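Local coordinates for G protein alpha subunit (Entamoeba histolytica, PDB 4FID), which binds guanine nucleotides as the alpha subunit of a heterotrimeric G protein and probably acts as a GTPase transducer in transmembrane signalling, at residues A[71-76]-A[87-93]; A[229-233]-A[300-304]; A[18-24]-A[142-148]. All blocks are in the same frame, centred on the assembly; numbering follows the deposited sequence.

Interaction 1 (A[71-76]-A[87-93]); sequences PKSKEF and SPELVGD
The loop after helix 42-62, with a 3-10 turn at 74-75, folds against residues 87-93, which run into helix 90-99; CA atoms pair closest at S73-E89 (5.3 Å) and P71-D93 (5.8 Å). S87, extended at phi/psi -62/153, is gripped by the carboxylate of E75 (chi1 m, chi2 p): S87 N donates to E75 OE1 at 3.1 Å and S87 OG to E75 OE2 at 2.7 Å. K74 CD lies 3.5 Å from S87 CB. E89 CG then rests 3.6 Å from S73 CB. The contact packs a loop on the start of a helix within the all-helical domain that G-alpha subunits carry beside their Ras-like domain. L90 CD2 meets F76 CE2 at 3.5 Å, and the same ring packs on V50 and M53 of helix 42-62. D93, at chi1 p, turns OD2 to the loop, accepting from S73 OG (2.9 Å) and weakly from K72 N (3.3 Å) and S73 N (3.4 Å), while F76 presents its ring edge, CD2 lying 3.8 Å from D93 OD2.

Interaction 2 (A[229-233]-A[300-304]); sequences AVKLI and EKVYT
Two neighbouring parallel strands of the central sheet in the Ras-like, P-loop NTPase domain meet here, 230-233 beside 301-304. Their short axes approach to 4.7 Å and cross at -36°, a marked twist. L232 lies across from Y303 (CA-CA 4.7 Å) and I233 from T304 (4.8 Å). Toward their starts the strands drift apart, K231 and V302 being 5.3 Å apart at CA. Y303 bonds to the neighbouring strand through both its NH and its CO: Y303 N donates to K231 O at 3.0 Å, and I233 N to Y303 O at 2.8 Å.

On one face, I233 (chi1 m, chi2 t) settles against the methyls of the partner strand, with CG1 3.9 Å from V302 CG1 and CB 4.2 Å from T304 CG2. Helix 209-222 lies over this face, M221 touching K231 and V302, and F217 touching I233. On the other face the Y303 ring (chi1 m) fills the space beside V230 and L232: V230 CG1 reaches Y303 CE1 at 3.9 Å, and L232 CD1 lies 4.0 Å from Y303 CB. Helix 312-332 closes over it, V325 and N329 touching the Y303 side chain.

K231 (chi1 m, chi2 m) curls so that K231 NZ donates to A229 O at 2.9 Å; its salt bridge to E300 is long, K231 NZ to E300 OE2 measuring 3.8 Å, and E300 is poorly ordered. Where the strands splay, a water plugs the gap, accepting from K231 N at 3.1 Å and donating to E300 OE1 at 3.0 Å and, very closely, to K301 O at 2.4 Å.

Interaction 3 (A[18-24]-A[142-148]); sequences KSTIAKQ and IHNRTKT. With GDP (guanosine-5'-diphosphate), chain C.
The GDP pocket is built here from the P-loop end of helix 18-28 and the stretch 142-148, which leaves helix 138-143 and corresponds to the first switch region of G-alpha proteins. Segment 18-24 is regular helix; 142-148 uncoils from N144 onward (phi/psi -82/146) and becomes extended. CA atoms come nearest at T20-I142 (5.9 Å) and S19-T148 (7.1 Å), so the two segments draw apart toward the phosphates.

I142 (chi1 m, chi2 m) supplies the apolar part: its CD1 lies 4.1 Å from K23 CB, and its CG2 4.0 Å from T20 CG2. K23 stretches along the loop, and K23 NZ gives a weak hydrogen bond to T146 OG1 at 3.0 Å. Beyond it, T148 CG2 sits 3.6 Å from S19 OG, though the loop is poorly ordered from T146 to T148.

GDP bridges the two sides. S19 N donates to GDP O3B (3.0 Å), T20 OG1 to GDP O1A (2.9 Å), and K18 NZ weakly to GDP O3B (3.3 Å), K18 also pairing with D167. From the loop, R145 NE donates to ribose O3' of GDP at 3.2 Å. S19 and T148 are predicted to bind magnesium, although none is modelled here. The direct link is I142 packing plus one weak polar bond, and GDP adds hydrogen bonds to both segments, consistent with a switch loop that responds to what is bound.

How the interactions relate
Interactions 2 and 3 are both buried, whereas interaction 1 is only partly so. Interaction 2 pairs strands in the Ras-like core through backbone bonds and apolar packing; interaction 1 lies in the all-helical domain, where two carboxylates, E75 and D93, take hydrogen bonds from serine hydroxyls and backbone amides, beside the F76-L90 packing. The centres of interactions 1 and 2 are about 50 Å apart, on opposite sides of the chain's centre. Interaction 3 sits near that centre and combines apolar packing with hydrogen bonds to a bound nucleotide. No two share a helix or strand. In sequence, segments 18-24 and 142-148 bracket interaction 1, whereas interaction 2 follows both, its I233 side chain about 13 Å from GDP.

Interaction 1 (A[71-76]-A[87-93])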
loop_
_atom_site.group_PDB
_atom_site.type_symbol
_atom_site.label_atom_id
_atom_site.label_comp_id
_atom_site.label_asym_id
_atom_site.label_seq_id
_atom_site.Cartn_x
_atom_site.Cartn_y
_atom_site.Cartn_z
ATOM N N PRO A 71 -25.676 -18.015 4.092
ATOM C CA PRO A 71 -24.565 -18.926 3.786
ATOM C C PRO A 71 -24.859 -20.362 4.197
ATOM O O PRO A 71 -25.360 -20.606 5.284
ATOM C CB PRO A 71 -23.411 -18.383 4.638
ATOM C CG PRO A 71 -23.759 -16.970 4.904
ATOM C CD PRO A 71 -25.251 -16.897 4.950
ATOM N N LYS A 72 -24.528 -21.301 3.322
ATOM C CA LYS A 72 -24.703 -22.719 3.599
ATOM C C LYS A 72 -23.411 -23.337 4.144
ATOM O O LYS A 72 -23.440 -24.155 5.063
ATOM C CB LYS A 72 -25.132 -23.441 2.317
ATOM C CG LYS A 72 -26.359 -22.833 1.647
ATOM C CD LYS A 72 -27.547 -22.791 2.609
ATOM C CE LYS A 72 -27.953 -24.189 3.050
ATOM N NZ LYS A 72 -29.035 -24.157 4.069
ATOM N N SER A 73 -22.285 -22.907 3.581
ATOM C CA SER A 73 -20.983 -23.532 3.800
ATOM C C SER A 73 -20.442 -23.554 5.235
ATOM O O SER A 73 -20.708 -22.672 6.043
ATOM C CB SER A 73 -19.929 -22.915 2.853
ATOM O OG SER A 73 -19.730 -21.523 3.094
ATOM N N LYS A 74 -19.664 -24.596 5.510
ATOM C CA LYS A 74 -18.897 -24.764 6.735
ATOM C C LYS A 74 -18.176 -23.492 7.139
ATOM O O LYS A 74 -18.111 -23.158 8.322
ATOM C CB LYS A 74 -17.830 -25.850 6.526
ATOM C CG LYS A 74 -18.288 -27.083 5.755
ATOM C CD LYS A 74 -17.081 -27.909 5.301
ATOM C CE LYS A 74 -17.491 -29.120 4.440
ATOM N NZ LYS A 74 -16.308 -29.861 3.874
ATOM N N GLU A 75 -17.621 -22.795 6.150
ATOM C CA GLU A 75 -16.727 -21.658 6.396
ATOM C C GLU A 75 -17.359 -20.460 7.115
ATOM O O GLU A 75 -16.676 -19.756 7.865
ATOM C CB GLU A 75 -16.051 -21.207 5.099
ATOM C CG GLU A 75 -14.833 -22.051 4.716
ATOM C CD GLU A 75 -15.181 -23.314 3.906
ATOM O OE1 GLU A 75 -14.245 -24.103 3.629
ATOM O OE2 GLU A 75 -16.372 -23.506 3.551
ATOM N N PHE A 76 -18.656 -20.240 6.898
ATOM C CA PHE A 76 -19.347 -19.105 7.501
ATOM C C PHE A 76 -20.291 -19.505 8.639
ATOM O O PHE A 76 -21.292 -18.835 8.884
ATOM C CB PHE A 76 -20.093 -18.297 6.432
ATOM C CG PHE A 76 -19.202 -17.772 5.351
ATOM C CD1 PHE A 76 -18.197 -16.869 5.646
ATOM C CD2 PHE A 76 -19.349 -18.195 4.044
ATOM C CE1 PHE A 76 -17.354 -16.397 4.653
ATOM C CE2 PHE A 76 -18.515 -17.725 3.047
ATOM C CZ PHE A 76 -17.517 -16.822 3.354
ATOM N N SER A 87 -14.610 -25.925 1.184
ATOM C CA SER A 87 -15.800 -26.734 0.981
ATOM C C SER A 87 -16.389 -26.376 -0.374
ATOM O O SER A 87 -16.201 -25.275 -0.859
ATOM C CB SER A 87 -16.824 -26.487 2.095
ATOM O OG SER A 87 -17.522 -25.266 1.917
ATOM N N PRO A 88 -17.103 -27.314 -0.992
ATOM C CA PRO A 88 -17.618 -27.097 -2.350
ATOM C C PRO A 88 -18.532 -25.880 -2.466
ATOM O O PRO A 88 -18.579 -25.240 -3.521
ATOM C CB PRO A 88 -18.392 -28.391 -2.653
ATOM C CG PRO A 88 -18.536 -29.098 -1.330
ATOM C CD PRO A 88 -17.381 -28.669 -0.490
ATOM N N GLU A 89 -19.231 -25.560 -1.383
ATOM C CA GLU A 89 -20.187 -24.453 -1.381
ATOM C C GLU A 89 -19.576 -23.079 -1.065
ATOM O O GLU A 89 -20.263 -22.057 -1.143
ATOM C CB GLU A 89 -21.308 -24.761 -0.400
ATOM C CG GLU A 89 -20.867 -25.697 0.697
ATOM C CD GLU A 89 -21.685 -26.956 0.717
ATOM O OE1 GLU A 89 -22.618 -27.026 1.545
ATOM O OE2 GLU A 89 -21.406 -27.863 -0.100
ATOM N N LEU A 90 -18.294 -23.052 -0.721
ATOM C CA LEU A 90 -17.654 -21.792 -0.389
ATOM C C LEU A 90 -17.747 -20.824 -1.561
ATOM O O LEU A 90 -18.302 -19.741 -1.427
ATOM C CB LEU A 90 -16.207 -22.001 0.062
ATOM C CG LEU A 90 -15.447 -20.797 0.623
ATOM C CD1 LEU A 90 -14.774 -20.009 -0.502
ATOM C CD2 LEU A 90 -16.367 -19.904 1.435
ATOM N N VAL A 91 -17.221 -21.214 -2.714
ATOM C CA VAL A 91 -17.299 -20.360 -3.896
ATOM C C VAL A 91 -18.694 -19.753 -4.081
ATOM O O VAL A 91 -18.848 -18.544 -4.258
ATOM C CB VAL A 91 -16.955 -21.134 -5.164
ATOM C CG1 VAL A 91 -16.869 -20.186 -6.332
ATOM C CG2 VAL A 91 -15.655 -21.867 -4.981
ATOM N N GLY A 92 -19.708 -20.606 -4.033
ATOM C CA GLY A 92 -21.038 -20.197 -4.393
ATOM C C GLY A 92 -21.557 -19.108 -3.495
ATOM O O GLY A 92 -22.135 -18.135 -3.963
ATOM N N ASP A 93 -21.364 -19.252 -2.193
ATOM C CA ASP A 93 -21.954 -18.261 -1.310
ATOM C C ASP A 93 -21.102 -17.013 -1.105
ATOM O O ASP A 93 -21.615 -15.975 -0.703
ATOM C CB ASP A 93 -22.535 -18.871 -0.020
ATOM C CG ASP A 93 -21.518 -19.562 0.813
ATOM O OD1 ASP A 93 -20.354 -19.643 0.357
ATOM O OD2 ASP A 93 -21.888 -19.985 1.933
#

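Interaction 2 (A[229-233]-A[300-304])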
loop_
_atom_site.group_PDB
_atom_site.type_symbol
_atom_site.label_atom_id
_atom_site.label_comp_id
_atom_site.label_asym_id
_atom_site.label_seq_id
_atom_site.Cartn_x
_atom_site.Cartn_y
_atom_site.Cartn_z
ATOM N N ALA A 229 21.470 11.760 0.337
ATOM C CA ALA A 229 20.406 11.055 -0.387
ATOM C C ALA A 229 19.278 11.971 -0.837
ATOM O O ALA A 229 18.788 12.794 -0.063
ATOM C CB ALA A 229 19.864 9.875 0.419
ATOM N N VAL A 230 18.886 11.826 -2.101
ATOM C CA VAL A 230 17.698 12.491 -2.639
ATOM C C VAL A 230 16.470 12.015 -1.883
ATOM O O VAL A 230 16.321 10.827 -1.609
ATOM C CB VAL A 230 17.485 12.178 -4.144
ATOM C CG1 VAL A 230 16.512 13.164 -4.757
ATOM C CG2 VAL A 230 18.785 12.250 -4.879
ATOM N N LYS A 231 15.577 12.939 -1.563
ATOM C CA LYS A 231 14.374 12.590 -0.825
ATOM C C LYS A 231 13.137 12.693 -1.713
ATOM O O LYS A 231 12.799 13.775 -2.218
ATOM C CB LYS A 231 14.231 13.508 0.385
ATOM C CG LYS A 231 15.521 13.730 1.177
ATOM C CD LYS A 231 16.028 12.440 1.809
ATOM C CE LYS A 231 16.975 12.761 2.941
ATOM N NZ LYS A 231 18.017 13.736 2.535
ATOM N N LEU A 232 12.459 11.567 -1.887
ATOM C CA LEU A 232 11.235 11.497 -2.671
ATOM C C LEU A 232 10.108 11.067 -1.763
ATOM O O LEU A 232 10.326 10.301 -0.825
ATOM C CB LEU A 232 11.372 10.447 -3.783
ATOM C CG LEU A 232 11.975 10.888 -5.120
ATOM C CD1 LEU A 232 13.325 11.571 -4.893
ATOM C CD2 LEU A 232 12.091 9.715 -6.113
ATOM N N ILE A 233 8.896 11.523 -2.049
ATOM C CA ILE A 233 7.740 11.054 -1.308
ATOM C C ILE A 233 6.735 10.496 -2.277
ATOM O O ILE A 233 6.352 11.181 -3.220
ATOM C CB ILE A 233 7.059 12.180 -0.522
ATOM C CG1 ILE A 233 7.975 12.696 0.566
ATOM C CG2 ILE A 233 5.778 11.678 0.137
ATOM C CD1 ILE A 233 7.302 13.729 1.417
ATOM N N GLU A 300 17.551 22.342 0.862
ATOM C CA GLU A 300 17.141 20.965 0.622
ATOM C C GLU A 300 15.757 20.921 -0.038
ATOM O O GLU A 300 14.851 21.702 0.311
ATOM C CB GLU A 300 17.160 20.147 1.921
ATOM C CG GLU A 300 16.819 18.677 1.727
ATOM C CD GLU A 300 17.960 17.871 1.114
ATOM O OE1 GLU A 300 17.958 17.671 -0.123
ATOM O OE2 GLU A 300 18.854 17.429 1.874
ATOM N N LYS A 301 15.615 20.005 -0.997
ATOM C CA LYS A 301 14.437 19.949 -1.847
ATOM C C LYS A 301 13.854 18.540 -1.847
ATOM O O LYS A 301 14.586 17.562 -1.930
ATOM C CB LYS A 301 14.803 20.379 -3.271
ATOM C CG LYS A 301 13.647 20.319 -4.268
ATOM C CD LYS A 301 14.092 20.666 -5.694
ATOM C CE LYS A 301 14.402 22.154 -5.848
ATOM N NZ LYS A 301 14.889 22.479 -7.215
ATOM N N VAL A 302 12.532 18.447 -1.761
ATOM C CA VAL A 302 11.832 17.167 -1.704
ATOM C C VAL A 302 10.967 16.973 -2.955
ATOM O O VAL A 302 10.152 17.838 -3.310
ATOM C CB VAL A 302 10.931 17.097 -0.445
ATOM C CG1 VAL A 302 10.092 15.851 -0.456
ATOM C CG2 VAL A 302 11.775 17.146 0.798
ATOM N N TYR A 303 11.140 15.842 -3.627
ATOM C CA TYR A 303 10.361 15.557 -4.828
ATOM C C TYR A 303 9.139 14.706 -4.472
ATOM O O TYR A 303 9.249 13.746 -3.715
ATOM C CB TYR A 303 11.239 14.874 -5.875
ATOM C CG TYR A 303 12.437 15.704 -6.274
ATOM C CD1 TYR A 303 13.599 15.704 -5.501
ATOM C CD2 TYR A 303 12.413 16.499 -7.419
ATOM C CE1 TYR A 303 14.709 16.465 -5.861
ATOM C CE2 TYR A 303 13.521 17.260 -7.789
ATOM C CZ TYR A 303 14.660 17.240 -7.006
ATOM O OH TYR A 303 15.750 17.999 -7.358
ATOM N N THR A 304 7.972 15.078 -4.991
ATOM C CA THR A 304 6.737 14.404 -4.620
ATOM C C THR A 304 6.011 13.895 -5.842
ATOM O O THR A 304 6.103 14.475 -6.923
ATOM C CB THR A 304 5.754 15.319 -3.815
ATOM O OG1 THR A 304 5.355 16.427 -4.625
ATOM C CG2 THR A 304 6.377 15.844 -2.537
HETATM O O HOH W 1 16.368 15.946 -2.006
#

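Interaction 3 (A[18-24]-A[142-148])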
loop_
_atom_site.group_PDB
_atom_site.type_symbol
_atom_site.label_atom_id
_atom_site.label_comp_id
_atom_site.label_asym_id
_atom_site.label_seq_id
_atom_site.Cartn_x
_atom_site.Cartn_y
_atom_site.Cartn_z
ATOM N N LYS A 18 4.199 0.412 0.779
ATOM C CA LYS A 18 5.589 0.440 0.305
ATOM C C LYS A 18 6.062 -0.934 -0.153
ATOM O O LYS A 18 6.903 -1.053 -1.061
ATOM C CB LYS A 18 6.523 1.056 1.354
ATOM C CG LYS A 18 7.439 0.112 2.074
ATOM C CD LYS A 18 8.133 0.837 3.255
ATOM C CE LYS A 18 8.009 0.045 4.553
ATOM N NZ LYS A 18 7.925 -1.433 4.279
ATOM N N SER A 19 5.502 -1.974 0.456
ATOM C CA SER A 19 5.820 -3.355 0.075
ATOM C C SER A 19 5.212 -3.690 -1.292
ATOM O O SER A 19 5.792 -4.429 -2.078
ATOM C CB SER A 19 5.369 -4.336 1.167
ATOM O OG SER A 19 4.601 -5.404 0.639
ATOM N N THR A 20 4.058 -3.109 -1.588
ATOM C CA THR A 20 3.463 -3.263 -2.904
ATOM C C THR A 20 4.297 -2.567 -3.981
ATOM O O THR A 20 4.451 -3.062 -5.095
ATOM C CB THR A 20 2.078 -2.663 -2.939
ATOM O OG1 THR A 20 1.268 -3.269 -1.917
ATOM C CG2 THR A 20 1.463 -2.882 -4.335
ATOM N N ILE A 21 4.840 -1.407 -3.647
ATOM C CA ILE A 21 5.735 -0.746 -4.575
ATOM C C ILE A 21 6.948 -1.639 -4.900
ATOM O O ILE A 21 7.366 -1.726 -6.047
ATOM C CB ILE A 21 6.232 0.575 -3.989
ATOM C CG1 ILE A 21 5.048 1.486 -3.640
ATOM C CG2 ILE A 21 7.236 1.225 -4.934
ATOM C CD1 ILE A 21 4.356 2.061 -4.836
ATOM N N ALA A 22 7.514 -2.283 -3.881
ATOM C CA ALA A 22 8.700 -3.116 -4.054
ATOM C C ALA A 22 8.449 -4.361 -4.913
ATOM O O ALA A 22 9.295 -4.749 -5.723
ATOM C CB ALA A 22 9.269 -3.509 -2.701
ATOM N N LYS A 23 7.302 -4.999 -4.726
ATOM C CA LYS A 23 6.935 -6.125 -5.578
ATOM C C LYS A 23 6.703 -5.647 -7.013
ATOM O O LYS A 23 7.046 -6.318 -7.980
ATOM C CB LYS A 23 5.680 -6.820 -5.049
ATOM C CG LYS A 23 5.948 -7.810 -3.947
ATOM C CD LYS A 23 4.665 -8.229 -3.281
ATOM C CE LYS A 23 4.949 -8.964 -1.979
ATOM N NZ LYS A 23 3.848 -8.759 -0.991
ATOM N N GLN A 24 6.133 -4.464 -7.132
ATOM C CA GLN A 24 5.814 -3.908 -8.427
ATOM C C GLN A 24 7.068 -3.637 -9.247
ATOM O O GLN A 24 7.066 -3.796 -10.466
ATOM C CB GLN A 24 4.997 -2.626 -8.252
ATOM C CG GLN A 24 4.263 -2.203 -9.487
ATOM C CD GLN A 24 3.162 -3.163 -9.877
ATOM O OE1 GLN A 24 2.017 -3.031 -9.433
ATOM N NE2 GLN A 24 3.495 -4.128 -10.734
ATOM N N ILE A 142 0.370 -8.700 -5.889
ATOM C CA ILE A 142 0.294 -7.248 -5.819
ATOM C C ILE A 142 -0.833 -6.824 -4.888
ATOM O O ILE A 142 -0.669 -5.912 -4.071
ATOM C CB ILE A 142 0.024 -6.604 -7.206
ATOM C CG1 ILE A 142 1.255 -6.711 -8.122
ATOM C CG2 ILE A 142 -0.485 -5.137 -7.048
ATOM C CD1 ILE A 142 2.476 -6.094 -7.537
ATOM N N HIS A 143 -1.974 -7.501 -5.003
ATOM C CA HIS A 143 -3.178 -7.077 -4.287
ATOM C C HIS A 143 -3.330 -7.678 -2.906
ATOM O O HIS A 143 -4.121 -7.194 -2.095
ATOM C CB HIS A 143 -4.432 -7.393 -5.094
ATOM C CG HIS A 143 -4.632 -6.491 -6.258
ATOM N ND1 HIS A 143 -4.086 -6.745 -7.500
ATOM C CD2 HIS A 143 -5.323 -5.334 -6.375
ATOM C CE1 HIS A 143 -4.431 -5.777 -8.334
ATOM N NE2 HIS A 143 -5.183 -4.913 -7.676
ATOM N N ASN A 144 -2.599 -8.739 -2.627
ATOM C CA ASN A 144 -2.795 -9.385 -1.345
ATOM C C ASN A 144 -2.037 -8.715 -0.222
ATOM O O ASN A 144 -0.941 -8.198 -0.406
ATOM C CB ASN A 144 -2.456 -10.859 -1.391
ATOM C CG ASN A 144 -3.004 -11.595 -0.196
ATOM O OD1 ASN A 144 -4.201 -11.509 0.075
ATOM N ND2 ASN A 144 -2.135 -12.315 0.540
ATOM N N ARG A 145 -2.637 -8.739 0.957
ATOM C CA ARG A 145 -2.005 -8.183 2.136
ATOM C C ARG A 145 -0.979 -9.155 2.724
ATOM O O ARG A 145 -1.311 -10.301 3.040
ATOM C CB ARG A 145 -3.085 -7.819 3.157
ATOM C CG ARG A 145 -4.270 -7.096 2.516
ATOM C CD ARG A 145 -4.861 -6.035 3.433
ATOM N NE ARG A 145 -4.454 -4.669 3.096
ATOM C CZ ARG A 145 -4.672 -3.616 3.880
ATOM N NH1 ARG A 145 -5.287 -3.775 5.047
ATOM N NH2 ARG A 145 -4.269 -2.405 3.510
ATOM N N THR A 146 0.270 -8.710 2.838
ATOM C CA THR A 146 1.274 -9.457 3.602
ATOM C C THR A 146 2.017 -8.546 4.569
ATOM O O THR A 146 2.153 -7.346 4.323
ATOM C CB THR A 146 2.318 -10.179 2.708
ATOM O OG1 THR A 146 2.862 -9.254 1.760
ATOM C CG2 THR A 146 1.695 -11.355 1.983
ATOM N N LYS A 147 2.491 -9.128 5.668
ATOM C CA LYS A 147 3.317 -8.410 6.631
ATOM C C LYS A 147 4.793 -8.627 6.332
ATOM O O LYS A 147 5.326 -9.699 6.610
ATOM C CB LYS A 147 3.036 -8.911 8.045
ATOM C CG LYS A 147 1.618 -8.710 8.520
ATOM C CD LYS A 147 1.421 -9.367 9.876
ATOM C CE LYS A 147 -0.024 -9.285 10.333
ATOM N NZ LYS A 147 -0.257 -10.114 11.547
ATOM N N THR A 148 5.462 -7.626 5.768
ATOM C CA THR A 148 6.897 -7.761 5.539
ATOM C C THR A 148 7.688 -7.314 6.769
ATOM O O THR A 148 8.051 -6.142 6.894
ATOM C CB THR A 148 7.393 -7.034 4.241
ATOM O OG1 THR A 148 7.510 -5.622 4.460
ATOM C CG2 THR A 148 6.456 -7.311 3.064
HETATM P PB GDP C . 3.765 -2.273 3.947
HETATM O O1B GDP C . 4.324 -3.673 3.903
HETATM O O2B GDP C . 3.502 -1.891 5.385
HETATM O O3B GDP C . 4.802 -1.353 3.353
HETATM O O3A GDP C . 2.367 -2.135 3.124
HETATM P PA GDP C . 1.806 -3.234 2.060
HETATM O O1A GDP C . 2.537 -3.151 0.736
HETATM O O2A GDP C . 1.889 -4.643 2.620
HETATM O "O5'" GDP C . 0.245 -2.836 1.886
HETATM C "C5'" GDP C . -0.777 -3.794 2.180
HETATM C "C4'" GDP C . -2.020 -3.627 1.294
HETATM O "O4'" GDP C . -2.114 -2.317 0.715
HETATM C "C3'" GDP C . -2.063 -4.634 0.144
HETATM O "O3'" GDP C . -3.294 -5.384 0.203
HETATM C "C2'" GDP C . -1.976 -3.790 -1.120
HETATM O "O2'" GDP C . -2.719 -4.379 -2.203
HETATM C "C1'" GDP C . -2.515 -2.434 -0.654
HETATM N N9 GDP C . -2.033 -1.292 -1.486
HETATM C C8 GDP C . -0.787 -0.771 -1.551
HETATM N N7 GDP C . -0.735 0.274 -2.423
HETATM C C5 GDP C . -1.969 0.438 -2.933
HETATM C C6 GDP C . -2.627 1.343 -3.911
HETATM O O6 GDP C . -1.990 2.245 -4.487
HETATM N N1 GDP C . -3.927 1.169 -4.171
HETATM C C2 GDP C . -4.655 0.212 -3.560
HETATM N N2 GDP C . -5.968 0.106 -3.863
HETATM N N3 GDP C . -4.129 -0.653 -2.654
HETATM C C4 GDP C . -2.819 -0.590 -2.309
#